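Local coordinates for protein D-alanine--D-alanine ligase (PDB 3TQT) that probably catalyses the ATP-dependent joining of two D-alanine molecules into D-alanyl-D-alanine, a building block of bacterial peptidoglycan, at residues E182-V188 and R218-R224. Residues are numbered along the deposited sequence; the frame is centred on the assembly and turned at random.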
loop_
_atom_site.group_PDB
_atom_site.type_symbol
_atom_site.label_atom_id
_atom_site.label_comp_id
_atom_site.label_asym_id
_atom_site.label_seq_id
_atom_site.Cartn_x
_atom_site.Cartn_y
_atom_site.Cartn_z
ATOM N N GLU A 182 -19.174 -26.456 -6.656
ATOM C CA GLU A 182 -19.197 -25.640 -5.446
ATOM C C GLU A 182 -18.291 -24.412 -5.569
ATOM O O GLU A 182 -17.205 -24.487 -6.133
ATOM C CB GLU A 182 -18.798 -26.480 -4.223
ATOM C CG GLU A 182 -18.796 -25.706 -2.900
ATOM C CD GLU A 182 -18.909 -26.612 -1.680
ATOM O OE1 GLU A 182 -17.869 -27.065 -1.170
ATOM O OE2 GLU A 182 -20.042 -26.868 -1.222
ATOM N N LEU A 183 -18.745 -23.297 -5.014
ATOM C CA LEU A 183 -18.002 -22.043 -5.025
ATOM C C LEU A 183 -17.676 -21.575 -3.611
ATOM O O LEU A 183 -18.333 -21.962 -2.642
ATOM C CB LEU A 183 -18.831 -20.948 -5.689
ATOM C CG LEU A 183 -18.870 -20.799 -7.207
ATOM C CD1 LEU A 183 -18.491 -22.052 -7.932
ATOM C CD2 LEU A 183 -20.236 -20.290 -7.649
ATOM N N PHE A 184 -16.660 -20.733 -3.515
ATOM C CA PHE A 184 -16.369 -20.001 -2.299
ATOM C C PHE A 184 -16.700 -18.533 -2.499
ATOM O O PHE A 184 -16.324 -17.934 -3.507
ATOM C CB PHE A 184 -14.887 -20.134 -1.934
ATOM C CG PHE A 184 -14.532 -21.471 -1.393
ATOM C CD1 PHE A 184 -15.215 -21.985 -0.304
ATOM C CD2 PHE A 184 -13.533 -22.229 -1.976
ATOM C CE1 PHE A 184 -14.906 -23.234 0.198
ATOM C CE2 PHE A 184 -13.213 -23.484 -1.469
ATOM C CZ PHE A 184 -13.906 -23.983 -0.384
ATOM N N VAL A 185 -17.396 -17.954 -1.533
ATOM C CA VAL A 185 -17.573 -16.510 -1.515
ATOM C C VAL A 185 -16.722 -15.981 -0.373
ATOM O O VAL A 185 -16.975 -16.301 0.784
ATOM C CB VAL A 185 -19.054 -16.121 -1.344
ATOM C CG1 VAL A 185 -19.213 -14.594 -1.265
ATOM C CG2 VAL A 185 -19.881 -16.701 -2.498
ATOM N N LYS A 186 -15.707 -15.189 -0.720
ATOM C CA LYS A 186 -14.629 -14.801 0.187
ATOM C C LYS A 186 -14.481 -13.281 0.249
ATOM O O LYS A 186 -14.502 -12.622 -0.782
ATOM C CB LYS A 186 -13.285 -15.300 -0.368
ATOM C CG LYS A 186 -12.984 -16.776 -0.266
ATOM C CD LYS A 186 -11.538 -16.999 -0.741
ATOM C CE LYS A 186 -11.003 -18.380 -0.396
ATOM N NZ LYS A 186 -11.756 -19.474 -1.081
ATOM N N ALA A 187 -14.275 -12.729 1.441
ATOM C CA ALA A 187 -13.813 -11.347 1.514
ATOM C C ALA A 187 -12.466 -11.263 0.792
ATOM O O ALA A 187 -11.639 -12.181 0.892
ATOM C CB ALA A 187 -13.664 -10.915 2.965
ATOM N N VAL A 188 -12.232 -10.185 0.062
ATOM C CA VAL A 188 -10.935 -10.039 -0.616
ATOM C C VAL A 188 -9.784 -9.874 0.371
ATOM O O VAL A 188 -8.665 -10.306 0.110
ATOM C CB VAL A 188 -10.898 -8.851 -1.614
ATOM C CG1 VAL A 188 -11.872 -9.072 -2.766
ATOM C CG2 VAL A 188 -11.160 -7.537 -0.885
ATOM N N ARG A 218 -15.381 -5.531 -0.721
ATOM C CA ARG A 218 -15.209 -6.197 -1.994
ATOM C C ARG A 218 -15.029 -7.668 -1.715
ATOM O O ARG A 218 -14.456 -8.053 -0.701
ATOM C CB ARG A 218 -13.993 -5.641 -2.730
ATOM C CG ARG A 218 -13.995 -5.894 -4.227
ATOM C CD ARG A 218 -12.875 -5.077 -4.922
ATOM N NE ARG A 218 -11.551 -5.634 -4.657
ATOM C CZ ARG A 218 -10.613 -5.043 -3.925
ATOM N NH1 ARG A 218 -10.836 -3.846 -3.373
ATOM N NH2 ARG A 218 -9.444 -5.643 -3.754
ATOM N N LEU A 219 -15.552 -8.504 -2.589
ATOM C CA LEU A 219 -15.394 -9.923 -2.370
ATOM C C LEU A 219 -14.939 -10.582 -3.649
ATOM O O LEU A 219 -14.932 -9.971 -4.719
ATOM C CB LEU A 219 -16.698 -10.547 -1.864
ATOM C CG LEU A 219 -17.927 -10.558 -2.765
ATOM C CD1 LEU A 219 -17.811 -11.627 -3.855
ATOM C CD2 LEU A 219 -19.165 -10.816 -1.904
ATOM N N MET A 220 -14.556 -11.839 -3.524
ATOM C CA MET A 220 -14.200 -12.618 -4.675
ATOM C C MET A 220 -14.860 -13.970 -4.549
ATOM O O MET A 220 -14.976 -14.535 -3.457
ATOM C CB MET A 220 -12.680 -12.760 -4.783
ATOM C CG MET A 220 -12.012 -13.375 -3.567
ATOM S SD MET A 220 -10.272 -12.907 -3.516
ATOM C CE MET A 220 -9.703 -13.597 -5.073
ATOM N N VAL A 221 -15.306 -14.470 -5.686
ATOM C CA VAL A 221 -15.872 -15.796 -5.765
ATOM C C VAL A 221 -14.816 -16.667 -6.413
ATOM O O VAL A 221 -14.141 -16.238 -7.361
ATOM C CB VAL A 221 -17.158 -15.786 -6.607
ATOM C CG1 VAL A 221 -17.839 -17.161 -6.583
ATOM C CG2 VAL A 221 -18.113 -14.697 -6.102
ATOM N N GLU A 222 -14.661 -17.877 -5.888
ATOM C CA GLU A 222 -13.685 -18.821 -6.414
ATOM C C GLU A 222 -14.305 -20.191 -6.566
ATOM O O GLU A 222 -15.188 -20.569 -5.798
ATOM C CB GLU A 222 -12.464 -18.913 -5.486
ATOM C CG GLU A 222 -11.580 -17.669 -5.517
ATOM C CD GLU A 222 -10.444 -17.721 -4.493
ATOM O OE1 GLU A 222 -10.447 -18.628 -3.643
ATOM O OE2 GLU A 222 -9.553 -16.847 -4.542
ATOM N N PRO A 223 -13.847 -20.948 -7.560
ATOM C CA PRO A 223 -14.334 -22.323 -7.657
ATOM C C PRO A 223 -13.712 -23.148 -6.548
ATOM O O PRO A 223 -12.554 -22.917 -6.211
ATOM C CB PRO A 223 -13.747 -22.780 -8.985
ATOM C CG PRO A 223 -12.450 -22.012 -9.060
ATOM C CD PRO A 223 -12.819 -20.655 -8.569
ATOM N N ARG A 224 -14.452 -24.093 -5.982
ATOM C CA ARG A 224 -13.825 -25.056 -5.086
ATOM C C ARG A 224 -13.000 -26.040 -5.909
ATOM O O ARG A 224 -13.529 -26.795 -6.718
ATOM C CB ARG A 224 -14.846 -25.794 -4.220
ATOM C CG ARG A 224 -14.191 -26.625 -3.120
ATOM C CD ARG A 224 -15.208 -27.346 -2.254
ATOM N NE ARG A 224 -16.097 -28.198 -3.044
ATOM C CZ ARG A 224 -15.846 -29.467 -3.358
ATOM N NH1 ARG A 224 -14.725 -30.049 -2.952
ATOM N NH2 ARG A 224 -16.723 -30.153 -4.081
#
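Lys-186 and Glu-222 reach toward each other diagonally across two neighbouring antiparallel strands, the central pair of the four-stranded sheet in the ATP-grasp fold. NZ of Lys-186 forms a salt bridge with OE1 of Glu-222 at 3.0 Å. The ammonium meets the oxygen from above the carboxylate plane, 37° out of it. The lysine chain is extended as far as CE, then bends at chi4 (64°), which turns NZ back onto OE1. OE2 bridges to Lys-145 of helix 141-150, so two lysines grip Glu-222. Both strands belong to the predicted ATP site, and the side chain of Lys-186 is about 7 Å from that of Glu-316, a predicted magnesium ligand.

Farther along this face, the ring of Phe-184 meets the aliphatic part of Arg-224 obliquely, with CE2 3.7 Å from CG. On the other face, CG1 of Val-185 packs on CD2 of Leu-219 (3.8 Å). Helix 202-212 packs on Val-185, Leu-219 and Val-221.

Paired backbone bonds join Phe-184 to Glu-222 and Lys-186 to Met-220. Just before strand 219-223, the Arg-218 guanidinium bridges to Asp-142 and Glu-140. CG2 of Val-188 lies 3.8 Å above the plane of this guanidinium, offset toward its rim.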